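Local coordinates for protein BB0689 (PDB 4D53) that is an outer surface lipoprotein of the Lyme disease spirochaete that belongs to the CAP superfamily, its molecular role being uncertain, at residues E22-K26 and L27-H31. Residues are numbered along the deposited sequence; the frame is centred on the assembly and turned at random.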
ATOM      1  N   GLU A  22       6.974  10.644  -8.386  1.00 22.79           N
ATOM      2  CA  GLU A  22       8.223  11.342  -8.767  1.00 26.92           C
ATOM      3  C   GLU A  22       9.407  10.403  -8.929  1.00 25.28           C
ATOM      4  O   GLU A  22      10.193  10.521  -9.875  1.00 24.89           O
ATOM      5  CB  GLU A  22       8.537  12.469  -7.789  1.00 32.00           C
ATOM      6  CG  GLU A  22       9.425  13.518  -8.420  1.00 48.86           C
ATOM      7  CD  GLU A  22       8.816  14.124  -9.697  1.00 48.93           C
ATOM      8  OE1 GLU A  22       8.022  15.064  -9.575  1.00 59.71           O
ATOM      9  OE2 GLU A  22       9.121  13.656 -10.815  1.00 62.37           O
ATOM     10  N   LEU A  23       9.550   9.470  -8.007  1.00 23.48           N
ATOM     11  CA  LEU A  23      10.511   8.390  -8.152  1.00 23.49           C
ATOM     12  C   LEU A  23      10.325   7.641  -9.443  1.00 24.39           C
ATOM     13  O   LEU A  23      11.304   7.455 -10.216  1.00 24.26           O
ATOM     14  CB  LEU A  23      10.500   7.413  -6.957  1.00 23.14           C
ATOM     15  CG  LEU A  23      11.194   6.054  -7.142  1.00 21.85           C
ATOM     16  CD1 LEU A  23      12.701   6.290  -7.045  1.00 25.86           C
ATOM     17  CD2 LEU A  23      10.740   5.144  -6.010  1.00 25.44           C
ATOM     18  N   ARG A  24       9.100   7.224  -9.760  1.00 22.64           N
ATOM     19  CA  ARG A  24       8.917   6.437 -10.983  1.00 22.04           C
ATOM     20  C   ARG A  24       9.178   7.298 -12.258  1.00 22.55           C
ATOM     21  O   ARG A  24       9.709   6.788 -13.260  1.00 24.61           O
ATOM     22  CB  ARG A  24       7.559   5.800 -11.003  1.00 22.35           C
ATOM     23  CG  ARG A  24       7.355   4.718  -9.919  1.00 21.45           C
ATOM     24  CD  ARG A  24       5.919   4.256  -9.881  1.00 22.88           C
ATOM     25  NE  ARG A  24       5.516   3.640 -11.135  1.00 20.09           N
ATOM     26  CZ  ARG A  24       5.783   2.417 -11.483  1.00 21.17           C
ATOM     27  NH1 ARG A  24       6.431   1.628 -10.636  1.00 22.18           N
ATOM     28  NH2 ARG A  24       5.445   1.942 -12.726  1.00 22.76           N
ATOM     29  N   LYS A  25       8.789   8.547 -12.203  1.00 20.91           N
ATOM     30  CA  LYS A  25       8.987   9.446 -13.295  1.00 25.58           C
ATOM     31  C   LYS A  25      10.485   9.654 -13.604  1.00 26.40           C
ATOM     32  O   LYS A  25      10.914   9.588 -14.758  1.00 22.59           O
ATOM     33  CB  LYS A  25       8.310  10.754 -12.993  1.00 25.58           C
ATOM     34  CG  LYS A  25       8.525  11.754 -14.124  1.00 31.85           C
ATOM     35  CD  LYS A  25       7.805  13.029 -13.869  1.00 36.19           C
ATOM     36  CE  LYS A  25       7.740  13.776 -15.197  1.00 47.34           C
ATOM     37  NZ  LYS A  25       7.165  15.126 -15.032  1.00 52.20           N
ATOM     38  N   LYS A  26      11.300   9.793 -12.560  1.00 22.99           N
ATOM     39  CA  LYS A  26      12.733   9.933 -12.722  1.00 26.36           C
ATOM     40  C   LYS A  26      13.359   8.689 -13.296  1.00 24.44           C
ATOM     41  O   LYS A  26      14.413   8.789 -13.918  1.00 25.65           O
ATOM     42  CB  LYS A  26      13.426  10.346 -11.397  1.00 25.84           C
ATOM     43  CG  LYS A  26      13.170  11.786 -10.925  1.00 35.70           C
ATOM     44  CD  LYS A  26      12.706  12.745 -12.018  1.00 49.15           C
ATOM     45  CE  LYS A  26      12.277  14.140 -11.531  1.00 58.49           C
ATOM     46  NZ  LYS A  26      12.810  14.492 -10.178  1.00 57.31           N
ATOM     47  N   LEU A  27      12.784   7.537 -13.117  1.00 22.39           N
ATOM     48  CA  LEU A  27      13.280   6.354 -13.743  1.00 22.89           C
ATOM     49  C   LEU A  27      12.624   6.058 -15.141  1.00 19.67           C
ATOM     50  O   LEU A  27      12.842   4.976 -15.699  1.00 22.01           O
ATOM     51  CB  LEU A  27      13.142   5.120 -12.866  1.00 23.15           C
ATOM     52  CG  LEU A  27      14.084   5.218 -11.629  1.00 24.31           C
ATOM     53  CD1 LEU A  27      13.604   4.143 -10.680  1.00 26.80           C
ATOM     54  CD2 LEU A  27      15.508   4.905 -12.082  1.00 28.06           C
ATOM     55  N   ASN A  28      11.806   6.976 -15.603  1.00 22.77           N
ATOM     56  CA  ASN A  28      11.008   6.762 -16.861  1.00 22.04           C
ATOM     57  C   ASN A  28      10.214   5.514 -16.852  1.00 26.14           C
ATOM     58  O   ASN A  28       9.988   4.840 -17.865  1.00 22.19           O
ATOM     59  CB  ASN A  28      11.928   6.855 -18.097  1.00 23.55           C
ATOM     60  CG  ASN A  28      11.221   7.452 -19.296  1.00 25.10           C
ATOM     61  OD1 ASN A  28      10.168   8.080 -19.192  1.00 22.64           O
ATOM     62  ND2 ASN A  28      11.812   7.283 -20.431  1.00 22.91           N
ATOM     63  N   LEU A  29       9.620   5.223 -15.675  1.00 23.26           N
ATOM     64  CA  LEU A  29       8.757   4.121 -15.575  1.00 21.57           C
ATOM     65  C   LEU A  29       7.322   4.558 -15.871  1.00 20.08           C
ATOM     66  O   LEU A  29       6.969   5.732 -15.906  1.00 21.91           O
ATOM     67  CB  LEU A  29       8.796   3.563 -14.124  1.00 21.71           C
ATOM     68  CG  LEU A  29      10.158   3.027 -13.717  1.00 23.67           C
ATOM     69  CD1 LEU A  29      10.224   2.697 -12.224  1.00 23.03           C
ATOM     70  CD2 LEU A  29      10.621   1.823 -14.522  1.00 26.20           C
ATOM     71  N   ASN A  30       6.455   3.596 -15.963  1.00 22.52           N
ATOM     72  CA  ASN A  30       5.051   3.958 -16.288  1.00 25.88           C
ATOM     73  C   ASN A  30       4.279   4.625 -15.147  1.00 27.91           C
ATOM     74  O   ASN A  30       4.466   4.317 -13.960  1.00 23.22           O
ATOM     75  CB  ASN A  30       4.304   2.713 -16.826  1.00 23.93           C
ATOM     76  CG  ASN A  30       4.295   1.540 -15.823  1.00 28.13           C
ATOM     77  OD1 ASN A  30       5.349   1.016 -15.483  1.00 26.00           O
ATOM     78  ND2 ASN A  30       3.104   1.100 -15.398  1.00 28.64           N
ATOM     79  N   HIS A  31       3.401   5.525 -15.541  1.00 23.81           N
ATOM     80  CA  HIS A  31       2.576   6.289 -14.606  1.00 27.48           C
ATOM     81  C   HIS A  31       1.437   5.441 -14.069  1.00 27.34           C
ATOM     82  O   HIS A  31       0.611   4.882 -14.814  1.00 26.68           O
ATOM     83  CB  HIS A  31       2.034   7.520 -15.256  1.00 29.98           C
ATOM     84  CG  HIS A  31       1.256   8.391 -14.326  1.00 32.89           C
ATOM     85  ND1 HIS A  31      -0.120   8.441 -14.370  1.00 39.36           N
ATOM     86  CD2 HIS A  31       1.638   9.217 -13.330  1.00 39.68           C
ATOM     87  CE1 HIS A  31      -0.560   9.278 -13.450  1.00 39.67           C
ATOM     88  NE2 HIS A  31       0.487   9.780 -12.818  1.00 44.10           N
TER
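Arg24 reaches from the last turn of its helix to the backbone carbonyl of Asn30 and takes hold of that one oxygen side-on with two nitrogens. Arg24 NE lies 3.1 Å from Asn30 O, almost in line with the carbonyl bond, while Arg24 NH2 comes in more from the flank, at 2.8 Å. The oxygen sits within a few degrees of the guanidinium plane, and the bend at chi3 (62°) swings the group round to meet it. Over one face of the guanidinium lies Leu29 CB, 4.0 Å from Arg24 NH2. The Asn30 amide stands nearly perpendicular to the guanidinium and is bonded through ND2 to Thr110 O.

The chain is brought back to Arg24 by a Schellman motif: Leu29 N bonds Arg24 O at 2.9 Å and nearly straight (167°), and Asn28 N bonds Lys25 O, with Asn28 at positive phi as the C-prime residue. Leu23 CD1 and Leu27 CD1 touch loosely at 4.3 Å.

Further out, Arg24 NH1 bonds Leu105 O, NH2 also bonds Asn107 O, and Leu27 and Leu29 rest on Ile106. The buried arginine thus ties the end of helix 10-26 and the loop before strand 33-34 to the end of helix 99-105 and the loop preceding strand 112-119.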